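Local coordinates for regulatory protein PCRH (Pseudomonas aeruginosa, PDB 2XCB) that probably acts as a chaperone in type III secretion, binding the chaperone-binding region of the minor translocator protein PopD, at residues D48-R53 with A79-N84; R53-L58 with L72-Y77; E85-F90 with P120-L125; A92-L97 with S107-A112. All coordinates share one frame; numbering follows the deposited sequence. Where two conformers were deposited one is given.

Interaction 1. Residues D48-R53 with A79-N84; sequences DHYDAR and ALMDIN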
# COMPACT_ATOMS: atom_id res chain seq x y z
N ASP A 48 -10.56 4.42 -4.56
CA ASP A 48 -11.51 5.41 -4.13
C ASP A 48 -11.54 6.54 -5.09
O ASP A 48 -10.69 7.40 -5.03
CB ASP A 48 -11.16 5.98 -2.72
CG ASP A 48 -12.25 6.91 -2.20
OD1 ASP A 48 -12.38 7.09 -0.97
OD2 ASP A 48 -13.01 7.51 -3.02
N HIS A 49 -12.53 6.55 -5.96
CA HIS A 49 -12.59 7.51 -7.06
C HIS A 49 -12.91 8.97 -6.66
O HIS A 49 -12.96 9.84 -7.53
CB HIS A 49 -13.64 7.09 -8.11
CG HIS A 49 -13.45 5.72 -8.70
ND1 HIS A 49 -12.30 4.97 -8.53
CD2 HIS A 49 -14.24 5.00 -9.53
CE1 HIS A 49 -12.41 3.83 -9.20
NE2 HIS A 49 -13.57 3.82 -9.81
N TYR A 50 -13.12 9.27 -5.36
CA TYR A 50 -13.70 10.58 -4.96
C TYR A 50 -12.89 11.31 -3.92
O TYR A 50 -13.22 12.45 -3.58
CB TYR A 50 -15.14 10.43 -4.45
CG TYR A 50 -16.01 9.67 -5.43
CD1 TYR A 50 -16.35 8.35 -5.18
CD2 TYR A 50 -16.44 10.26 -6.62
CE1 TYR A 50 -17.14 7.63 -6.07
CE2 TYR A 50 -17.21 9.54 -7.53
CZ TYR A 50 -17.57 8.22 -7.23
OH TYR A 50 -18.34 7.48 -8.10
N ASP A 51 -11.86 10.67 -3.38
CA ASP A 51 -11.11 11.30 -2.29
C ASP A 51 -10.06 12.22 -2.93
O ASP A 51 -9.04 11.75 -3.43
CB ASP A 51 -10.47 10.23 -1.37
CG ASP A 51 -9.90 10.82 -0.14
OD1 ASP A 51 -9.99 10.15 0.92
OD2 ASP A 51 -9.35 11.98 -0.20
N ALA A 52 -10.32 13.54 -2.95
CA ALA A 52 -9.39 14.51 -3.58
C ALA A 52 -7.92 14.39 -3.08
O ALA A 52 -7.00 14.66 -3.83
CB ALA A 52 -9.93 15.98 -3.43
N ARG A 53 -7.70 14.04 -1.82
CA ARG A 53 -6.32 13.87 -1.36
C ARG A 53 -5.50 12.93 -2.24
O ARG A 53 -4.27 13.17 -2.50
CB ARG A 53 -6.21 13.39 0.10
CG ARG A 53 -7.03 14.15 1.15
CD ARG A 53 -7.08 13.42 2.60
NE ARG A 53 -7.70 12.10 2.47
CZ ARG A 53 -7.50 11.07 3.29
NH1 ARG A 53 -6.72 11.18 4.37
NH2 ARG A 53 -8.13 9.93 3.02
N ALA A 79 -9.64 18.71 -8.71
CA ALA A 79 -10.36 19.97 -8.64
C ALA A 79 -11.87 19.76 -8.81
O ALA A 79 -12.65 20.51 -8.21
CB ALA A 79 -9.79 20.93 -9.74
N LEU A 80 -12.30 18.77 -9.63
CA LEU A 80 -13.72 18.38 -9.69
C LEU A 80 -14.27 17.80 -8.34
O LEU A 80 -15.46 18.01 -7.98
CB LEU A 80 -13.92 17.39 -10.81
CG LEU A 80 -14.30 17.88 -12.18
CD1 LEU A 80 -14.17 19.38 -12.45
CD2 LEU A 80 -13.70 17.02 -13.26
N MET A 81 -13.40 17.12 -7.60
CA MET A 81 -13.75 16.51 -6.34
C MET A 81 -13.74 17.49 -5.18
O MET A 81 -14.44 17.24 -4.19
CB MET A 81 -12.81 15.33 -6.06
CG MET A 81 -12.85 14.28 -7.15
SD MET A 81 -14.42 13.45 -7.24
CE MET A 81 -15.05 14.16 -8.82
N ASP A 82 -12.95 18.56 -5.22
CA ASP A 82 -13.04 19.56 -4.17
C ASP A 82 -12.90 20.95 -4.83
O ASP A 82 -11.79 21.42 -5.06
CB ASP A 82 -11.97 19.37 -3.10
CG ASP A 82 -12.06 20.42 -1.99
OD1 ASP A 82 -12.79 21.39 -2.19
OD2 ASP A 82 -11.41 20.28 -0.95
N ILE A 83 -14.03 21.54 -5.18
CA ILE A 83 -14.06 22.79 -5.93
C ILE A 83 -13.49 23.99 -5.16
O ILE A 83 -13.24 25.02 -5.76
CB ILE A 83 -15.47 23.10 -6.40
CG1 ILE A 83 -16.41 23.17 -5.22
CG2 ILE A 83 -15.97 22.10 -7.45
CD1 ILE A 83 -17.94 23.45 -5.71
N ASN A 84 -13.30 23.87 -3.85
CA ASN A 84 -12.73 24.93 -2.98
C ASN A 84 -11.19 24.89 -2.78
O ASN A 84 -10.59 25.82 -2.29
CB ASN A 84 -13.40 24.89 -1.62
CG ASN A 84 -14.82 25.44 -1.67
OD1 ASN A 84 -15.06 26.35 -2.48
ND2 ASN A 84 -15.76 24.87 -0.88

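Interaction 2. Residues R53-L58 with L72-Y77; sequences RYFLGL and LQSYSY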
# COMPACT_ATOMS: atom_id res chain seq x y z
N ARG A 53 -7.70 14.04 -1.82
CA ARG A 53 -6.32 13.87 -1.36
C ARG A 53 -5.50 12.93 -2.24
O ARG A 53 -4.27 13.17 -2.50
CB ARG A 53 -6.21 13.39 0.10
CG ARG A 53 -7.03 14.15 1.15
CD ARG A 53 -7.08 13.42 2.60
NE ARG A 53 -7.70 12.10 2.47
CZ ARG A 53 -7.50 11.07 3.29
NH1 ARG A 53 -6.72 11.18 4.37
NH2 ARG A 53 -8.13 9.93 3.02
N TYR A 54 -6.13 11.87 -2.71
CA TYR A 54 -5.39 10.87 -3.50
C TYR A 54 -4.96 11.46 -4.85
O TYR A 54 -3.93 11.10 -5.42
CB TYR A 54 -6.23 9.59 -3.77
CG TYR A 54 -6.74 8.92 -2.52
CD1 TYR A 54 -6.16 9.21 -1.29
CD2 TYR A 54 -7.78 7.98 -2.56
CE1 TYR A 54 -6.65 8.59 -0.07
CE2 TYR A 54 -8.29 7.35 -1.33
CZ TYR A 54 -7.68 7.67 -0.14
OH TYR A 54 -8.14 7.08 1.02
N PHE A 55 -5.77 12.37 -5.38
CA PHE A 55 -5.49 12.92 -6.75
C PHE A 55 -4.45 14.03 -6.69
O PHE A 55 -3.65 14.22 -7.64
CB PHE A 55 -6.79 13.37 -7.42
CG PHE A 55 -7.72 12.19 -7.69
CD1 PHE A 55 -7.54 11.39 -8.83
CD2 PHE A 55 -8.68 11.83 -6.78
CE1 PHE A 55 -8.35 10.22 -9.04
CE2 PHE A 55 -9.49 10.66 -7.01
CZ PHE A 55 -9.33 9.89 -8.10
N LEU A 56 -4.49 14.76 -5.57
CA LEU A 56 -3.45 15.74 -5.15
C LEU A 56 -2.16 15.01 -5.02
O LEU A 56 -1.14 15.41 -5.56
CB LEU A 56 -3.83 16.45 -3.80
CG LEU A 56 -2.84 17.64 -3.55
CD1 LEU A 56 -2.91 18.66 -4.71
CD2 LEU A 56 -3.10 18.29 -2.21
N GLY A 57 -2.18 13.90 -4.27
CA GLY A 57 -0.95 13.05 -4.13
C GLY A 57 -0.37 12.54 -5.47
O GLY A 57 0.85 12.71 -5.78
N LEU A 58 -1.25 11.97 -6.29
CA LEU A 58 -0.82 11.42 -7.59
C LEU A 58 -0.25 12.60 -8.39
O LEU A 58 0.84 12.50 -9.03
CB LEU A 58 -2.05 10.79 -8.27
CG LEU A 58 -1.87 10.17 -9.67
CD1 LEU A 58 -0.73 9.17 -9.64
CD2 LEU A 58 -3.14 9.55 -10.37
N LEU A 72 -1.31 17.22 -14.87
CA LEU A 72 -2.48 18.05 -15.10
C LEU A 72 -3.79 17.18 -15.05
O LEU A 72 -4.75 17.65 -14.52
CB LEU A 72 -2.39 18.77 -16.46
CG LEU A 72 -1.44 19.96 -16.57
CD1 LEU A 72 -1.27 20.31 -18.05
CD2 LEU A 72 -2.11 21.12 -15.89
N GLN A 73 -3.79 16.00 -15.68
CA GLN A 73 -4.99 15.11 -15.65
C GLN A 73 -5.45 14.81 -14.21
O GLN A 73 -6.63 14.87 -13.91
CB GLN A 73 -4.75 13.81 -16.38
CG GLN A 73 -4.39 14.12 -17.83
CD GLN A 73 -4.14 12.90 -18.66
OE1 GLN A 73 -3.16 12.17 -18.48
NE2 GLN A 73 -5.06 12.63 -19.57
N SER A 74 -4.49 14.56 -13.33
CA SER A 74 -4.85 14.24 -11.93
C SER A 74 -5.39 15.45 -11.12
O SER A 74 -6.37 15.37 -10.31
CB SER A 74 -3.61 13.65 -11.25
OG SER A 74 -4.02 13.03 -10.03
N TYR A 75 -4.69 16.58 -11.30
CA TYR A 75 -5.11 17.84 -10.75
C TYR A 75 -6.46 18.24 -11.31
O TYR A 75 -7.30 18.72 -10.59
CB TYR A 75 -4.07 18.92 -11.11
CG TYR A 75 -2.73 18.78 -10.40
CD1 TYR A 75 -2.65 18.26 -9.11
CD2 TYR A 75 -1.55 19.37 -10.95
CE1 TYR A 75 -1.45 18.17 -8.43
CE2 TYR A 75 -0.34 19.29 -10.30
CZ TYR A 75 -0.30 18.72 -9.01
OH TYR A 75 0.91 18.66 -8.37
N SER A 76 -6.70 18.02 -12.61
CA SER A 76 -7.97 18.42 -13.16
C SER A 76 -9.13 17.64 -12.53
O SER A 76 -10.20 18.20 -12.17
CB SER A 76 -7.98 18.18 -14.66
OG SER A 76 -9.14 18.81 -15.09
N TYR A 77 -8.93 16.33 -12.37
CA TYR A 77 -9.98 15.52 -11.71
C TYR A 77 -10.13 15.90 -10.22
O TYR A 77 -11.23 16.14 -9.69
CB TYR A 77 -9.76 14.03 -11.92
CG TYR A 77 -10.88 13.22 -11.33
CD1 TYR A 77 -12.06 12.99 -12.03
CD2 TYR A 77 -10.76 12.67 -10.04
CE1 TYR A 77 -13.14 12.20 -11.47
CE2 TYR A 77 -11.86 11.90 -9.47
CZ TYR A 77 -13.01 11.67 -10.20
OH TYR A 77 -14.06 10.95 -9.61

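Interaction 3. Residues E85-F90 with P120-L125; sequences EPRFPF and PAHEAL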
# COMPACT_ATOMS: atom_id res chain seq x y z
N GLU A 85 -10.57 23.77 -3.17
CA GLU A 85 -9.15 23.56 -2.89
C GLU A 85 -8.25 24.31 -3.87
O GLU A 85 -8.21 23.99 -5.09
CB GLU A 85 -8.87 22.02 -2.89
CG GLU A 85 -7.44 21.60 -2.90
CD GLU A 85 -6.80 22.05 -1.62
OE1 GLU A 85 -7.14 21.48 -0.54
OE2 GLU A 85 -6.00 23.00 -1.73
N PRO A 86 -7.51 25.30 -3.36
CA PRO A 86 -6.61 26.16 -4.17
C PRO A 86 -5.39 25.42 -4.68
O PRO A 86 -4.82 25.84 -5.71
CB PRO A 86 -6.20 27.26 -3.17
CG PRO A 86 -6.32 26.56 -1.83
CD PRO A 86 -7.58 25.76 -1.97
N ARG A 87 -4.97 24.30 -4.04
CA ARG A 87 -3.78 23.58 -4.50
C ARG A 87 -3.89 23.04 -5.92
O ARG A 87 -2.91 23.01 -6.63
CB ARG A 87 -3.37 22.47 -3.56
CG ARG A 87 -2.69 23.03 -2.33
CD ARG A 87 -2.50 21.99 -1.11
NE ARG A 87 -3.78 21.63 -0.51
CZ ARG A 87 -3.93 20.79 0.54
NH1 ARG A 87 -2.88 20.15 1.07
NH2 ARG A 87 -5.16 20.56 1.02
N PHE A 88 -5.07 22.58 -6.30
CA PHE A 88 -5.24 22.05 -7.63
C PHE A 88 -4.90 23.08 -8.69
O PHE A 88 -4.04 22.82 -9.51
CB PHE A 88 -6.65 21.47 -7.78
CG PHE A 88 -6.86 20.17 -6.96
CD1 PHE A 88 -6.08 19.02 -7.22
CD2 PHE A 88 -7.77 20.14 -5.88
CE1 PHE A 88 -6.27 17.80 -6.51
CE2 PHE A 88 -7.97 18.97 -5.11
CZ PHE A 88 -7.21 17.77 -5.44
N PRO A 89 -5.60 24.24 -8.73
CA PRO A 89 -5.28 25.13 -9.90
C PRO A 89 -3.90 25.75 -9.74
O PRO A 89 -3.22 25.99 -10.68
CB PRO A 89 -6.36 26.23 -9.80
CG PRO A 89 -7.02 26.07 -8.46
CD PRO A 89 -6.93 24.57 -8.18
N PHE A 90 -3.46 25.91 -8.51
CA PHE A 90 -2.13 26.45 -8.29
C PHE A 90 -1.04 25.51 -8.87
O PHE A 90 -0.23 25.96 -9.74
CB PHE A 90 -1.87 26.71 -6.76
CG PHE A 90 -0.49 27.32 -6.47
CD1 PHE A 90 -0.28 28.70 -6.58
CD2 PHE A 90 0.62 26.49 -6.11
CE1 PHE A 90 1.00 29.29 -6.33
CE2 PHE A 90 1.88 27.03 -5.91
CZ PHE A 90 2.08 28.47 -6.03
N PRO A 120 -8.94 31.33 5.48
CA PRO A 120 -7.78 31.79 6.29
C PRO A 120 -6.60 30.79 6.41
O PRO A 120 -5.43 31.21 6.43
CB PRO A 120 -8.41 32.12 7.65
CG PRO A 120 -9.88 32.38 7.33
CD PRO A 120 -10.20 31.40 6.25
N ALA A 121 -6.89 29.49 6.41
CA ALA A 121 -5.84 28.44 6.34
C ALA A 121 -4.86 28.60 5.15
O ALA A 121 -3.72 28.12 5.18
CB ALA A 121 -6.50 27.04 6.27
N HIS A 122 -5.33 29.25 4.09
CA HIS A 122 -4.56 29.36 2.86
C HIS A 122 -4.03 30.78 2.55
O HIS A 122 -3.81 31.12 1.38
CB HIS A 122 -5.40 28.86 1.68
CG HIS A 122 -5.68 27.39 1.68
ND1 HIS A 122 -4.72 26.45 1.33
CD2 HIS A 122 -6.83 26.70 1.87
CE1 HIS A 122 -5.26 25.25 1.34
NE2 HIS A 122 -6.54 25.37 1.65
N GLU A 123 -3.79 31.59 3.58
CA GLU A 123 -3.25 32.94 3.40
C GLU A 123 -1.86 33.04 2.72
O GLU A 123 -1.64 33.94 1.93
CB GLU A 123 -3.23 33.65 4.77
CG GLU A 123 -2.63 35.07 4.78
CD GLU A 123 -2.85 35.79 6.14
OE1 GLU A 123 -2.42 35.25 7.19
OE2 GLU A 123 -3.46 36.89 6.15
N ALA A 124 -0.92 32.14 3.03
CA ALA A 124 0.39 32.15 2.34
C ALA A 124 0.26 31.79 0.84
O ALA A 124 0.91 32.39 -0.02
CB ALA A 124 1.37 31.19 3.04
N LEU A 125 -0.59 30.82 0.53
CA LEU A 125 -0.80 30.37 -0.83
C LEU A 125 -1.45 31.46 -1.68
O LEU A 125 -1.06 31.62 -2.83
CB LEU A 125 -1.65 29.06 -0.89
CG LEU A 125 -1.74 28.29 -2.23
CD1 LEU A 125 -0.37 27.94 -2.75
CD2 LEU A 125 -2.60 27.02 -2.11

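Interaction 4. Residues A92-L97 with S107-A112; sequences AAECHL and SGFYSA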
# COMPACT_ATOMS: atom_id res chain seq x y z
N ALA A 92 -1.44 23.05 -10.89
CA ALA A 92 -1.73 22.90 -12.33
C ALA A 92 -1.08 24.08 -13.11
O ALA A 92 -0.61 23.92 -14.25
CB ALA A 92 -3.21 22.90 -12.59
N ALA A 93 -1.19 25.26 -12.54
CA ALA A 93 -0.62 26.45 -13.18
C ALA A 93 0.90 26.29 -13.30
O ALA A 93 1.49 26.63 -14.32
CB ALA A 93 -1.01 27.68 -12.36
N GLU A 94 1.56 25.77 -12.24
CA GLU A 94 2.99 25.46 -12.38
C GLU A 94 3.36 24.52 -13.53
O GLU A 94 4.41 24.69 -14.26
CB GLU A 94 3.54 24.88 -11.09
CG GLU A 94 3.51 25.89 -9.94
CD GLU A 94 3.97 25.26 -8.66
OE1 GLU A 94 4.56 26.02 -7.87
OE2 GLU A 94 3.77 24.00 -8.45
N CYS A 95 2.53 23.48 -13.70
CA CYS A 95 2.74 22.52 -14.77
C CYS A 95 2.50 23.25 -16.09
O CYS A 95 3.26 23.01 -17.00
CB CYS A 95 1.77 21.30 -14.69
SG CYS A 95 2.01 20.33 -13.10
N HIS A 96 1.46 24.08 -16.21
CA HIS A 96 1.23 24.75 -17.48
C HIS A 96 2.44 25.61 -17.85
O HIS A 96 2.84 25.72 -19.01
CB HIS A 96 0.01 25.65 -17.37
CG HIS A 96 -1.30 24.93 -17.47
ND1 HIS A 96 -1.64 24.13 -18.53
CD2 HIS A 96 -2.34 24.85 -16.60
CE1 HIS A 96 -2.87 23.67 -18.38
NE2 HIS A 96 -3.33 24.10 -17.21
N LEU A 97 3.01 26.26 -16.85
CA LEU A 97 4.17 27.14 -17.02
C LEU A 97 5.36 26.35 -17.54
O LEU A 97 5.96 26.69 -18.58
CB LEU A 97 4.51 27.78 -15.66
CG LEU A 97 4.34 29.26 -15.38
CD1 LEU A 97 5.37 29.67 -14.27
CD2 LEU A 97 4.60 30.09 -16.67
N SER A 107 -4.67 31.40 -15.95
CA SER A 107 -5.99 30.92 -15.47
C SER A 107 -5.85 30.23 -14.11
O SER A 107 -6.58 30.55 -13.15
CB SER A 107 -6.59 29.91 -16.45
OG SER A 107 -6.62 30.42 -17.75
N GLY A 108 -4.86 29.31 -14.01
CA GLY A 108 -4.72 28.49 -12.76
C GLY A 108 -4.38 29.36 -11.56
O GLY A 108 -4.93 29.15 -10.44
N PHE A 109 -3.41 30.27 -11.75
CA PHE A 109 -2.92 31.12 -10.62
C PHE A 109 -4.05 32.10 -10.23
O PHE A 109 -4.25 32.37 -9.07
CB PHE A 109 -1.66 31.92 -11.01
CG PHE A 109 -0.40 31.07 -11.09
CD1 PHE A 109 -0.06 30.20 -10.06
CD2 PHE A 109 0.43 31.15 -12.20
CE1 PHE A 109 1.10 29.37 -10.13
CE2 PHE A 109 1.61 30.38 -12.26
CZ PHE A 109 1.93 29.47 -11.22
N TYR A 110 -4.79 32.61 -11.21
CA TYR A 110 -6.02 33.41 -10.96
C TYR A 110 -7.08 32.67 -10.08
O TYR A 110 -7.49 33.15 -8.97
CB TYR A 110 -6.58 33.80 -12.33
CG TYR A 110 -7.78 34.77 -12.29
CD1 TYR A 110 -7.59 36.17 -12.09
CD2 TYR A 110 -9.07 34.27 -12.48
CE1 TYR A 110 -8.70 37.08 -12.08
CE2 TYR A 110 -10.21 35.16 -12.46
CZ TYR A 110 -10.01 36.55 -12.29
OH TYR A 110 -11.13 37.35 -12.27
N SER A 111 -7.47 31.45 -10.53
CA SER A 111 -8.39 30.61 -9.74
C SER A 111 -7.83 30.31 -8.37
O SER A 111 -8.55 30.41 -7.38
CB SER A 111 -8.70 29.30 -10.45
OG SER A 111 -9.41 29.57 -11.65
N ALA A 112 -6.54 29.95 -8.31
CA ALA A 112 -5.91 29.61 -7.01
C ALA A 112 -5.95 30.79 -6.08
O ALA A 112 -6.17 30.64 -4.85
CB ALA A 112 -4.44 29.12 -7.22

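Interaction 1. Residues D48-R53 with A79-N84
M81 meets Y50 through its sulfur: SD of M81 lies 3.8 Å from CD2 of Y50, near the ring plane and 79° off the ring normal, a Met-aromatic contact made at the edge of the ring. The same M81 SD is 3.7 Å from CA of Y50, so the sulfur bears on the tyrosine's backbone as well. Closer to the main chains, CB of A52 rests 4.0 Å from CB of M81 and touches CB of D82 too. The contact thus joins the turn entering helix 52-64 to the exit of helix 68-81, at one end of an antiparallel helix pair of the tetratricopeptide-repeat type. A second shell shapes these surfaces. OD2 of D48 accepts from N of Y50 at 2.9 Å, an Asx turn that fixes the tyrosine's backbone, while CB of H49 covers one face of the Y50 ring. D51 occupies the N-cap of helix 52-64, and R53 grips it side-on, with NH2 of R53 2.8 Å from OD1 of D51. OD1 of D82 closes a second Asx turn by accepting from N of N84. Farther out, F88 of helix 87-98 packs on A52. No hydrogen bond spans the two segments: polar groups hold each turn in shape, and the join rests on dispersion and the sulfur-aromatic contact.

Interaction 2. Residues R53-L58 with L72-Y77
OG of S74 donates to the backbone O of F55 over 2.7 Å, the one hydrogen bond between these two helical segments. The donor lies in the carbonyl plane on a lone pair, with a C=O...donor angle of 121°. OG stands anti to the backbone N of S74 (chi1 -165°), which aims it at the facing helix, and the apolar L58 closes around it: CB of L58 is 3.5 Å from OG of S74. A buried hydroxyl is thus satisfied among carbon atoms. To one side of this bond the edge of Y77 meets the face of F55 in an edge-to-face stack, the centroids of the F55 and Y77 rings 4.7 Å apart. CD2 of Y77 sits over the centre of the F55 ring, and CE2 of Y77 approaches CZ of F55 to 3.5 Å; the Y77 hydroxyl bonds to O of H49. Elsewhere CE1 of Y75 touches CD1 of L56 at 4.0 Å, while the Y75 hydroxyl bonds to Q63. The bound peptide packs on both L56 and Y75. With segment axes 8.1 Å apart and running at 160°, this is the close antiparallel helix packing of the tetratricopeptide-repeat fold, to which chaperones of this family belong.

Interaction 3. Residues E85-F90 with P120-L125
P86 and H122 touch where the turn leading into helix 87-98 faces the start of helix 123-140, a junction between non-successive helices of the solenoid. CG of P86 stands over the centre of the imidazole in a CH-pi contact, 3.5 Å from the H122 ring centroid and 5° off its normal. L125 makes a matching contact about one helical turn later: its CD1 is 3.7 Å from the F90 ring centroid and 8° off the normal. CG of L125 is anti to its backbone N (chi1 -169°), and the two methyls divide the work, CD2 of L125 reaching CG of P86 at 3.8 Å while CD1 covers F90. The polar side of the junction is organised by E85. Its OE2 takes two bonds from R87, using its anti lone pair for R87 N at 2.8 Å, a capping bond, and receiving R87 NE from above the carboxylate plane. OE1 of E85 completes the side-on grip by accepting from R87 NH2 at 2.7 Å. OE2 of E85 also lies 4.2 Å from NE2 of H122; carboxylate and nearby guanidinium would probably pull the imidazole's ionisation in opposite directions. Held by E85, R87 presents NH1 to the backbone of the bound peptide and NH2 to one of its polar side chains. An arginine gripped in this way lines the peptide-binding site of this tetratricopeptide-repeat chaperone.

Interaction 4. Residues A92-L97 with S107-A112
A93 presses its methyl onto the ring of F109: CB of A93 is 3.4 Å from the F109 ring centroid and 6° off the normal, a CH-pi contact over the centre of one face. The same CB of A93 lies 3.8 Å from CA of G108. With no side chain at G108, the two main chains draw together until CA of A93 and CA of G108 are 4.6 Å apart, and the methyl fits between the glycine backbone and the aromatic face. At E94 the backbone N comes in obliquely on the same side of the ring, N of E94 lying 3.9 Å from CZ of F109. CG of E94 is 4.1 Å from CZ of F109. The E94 carboxylate is employed elsewhere: OE2 accepts from Q63 and is hydrogen-bonded to H91, while OE1 forms a weak, long ion pair with R128. A turn after A93, L97 brings CG to the ring edge, 4.3 Å from CE2 of F109. One phenylalanine therefore spans a full turn of the opposing helix. Beyond the pair, M132 and V136 of helix 123-140 pack on F109, and F90 stacks with it edge-to-face. Segment axes 8.4 Å apart and running at 163° make a close antiparallel helix pair, with a small residue on each helix where the backbones come nearest, as in the tetratricopeptide-repeat fold.

How the interactions relate
Followed from the N terminus, the chain first opens interaction 1 at 48-53 and then, sharing R53, interaction 2. Interaction 2 closes first, at 72-77, and interaction 1 encloses it by closing at 79-84, so the two fasten helices 52-64 and 68-81 at different levels; Y77 links them through H49. Interaction 3 opens next at 85-90 and closes at 120-125, with interaction 4 contained within its span: 4 pairs helix 87-98 with helix 102-117, whereas 3 reaches on to helix 123-140. The two sets follow in series and cross nowhere. F88 bridges interaction 3 to interactions 1 and 2, while L72 and Y75 carry interaction 2 onto interaction 4, making one continuous helical stack.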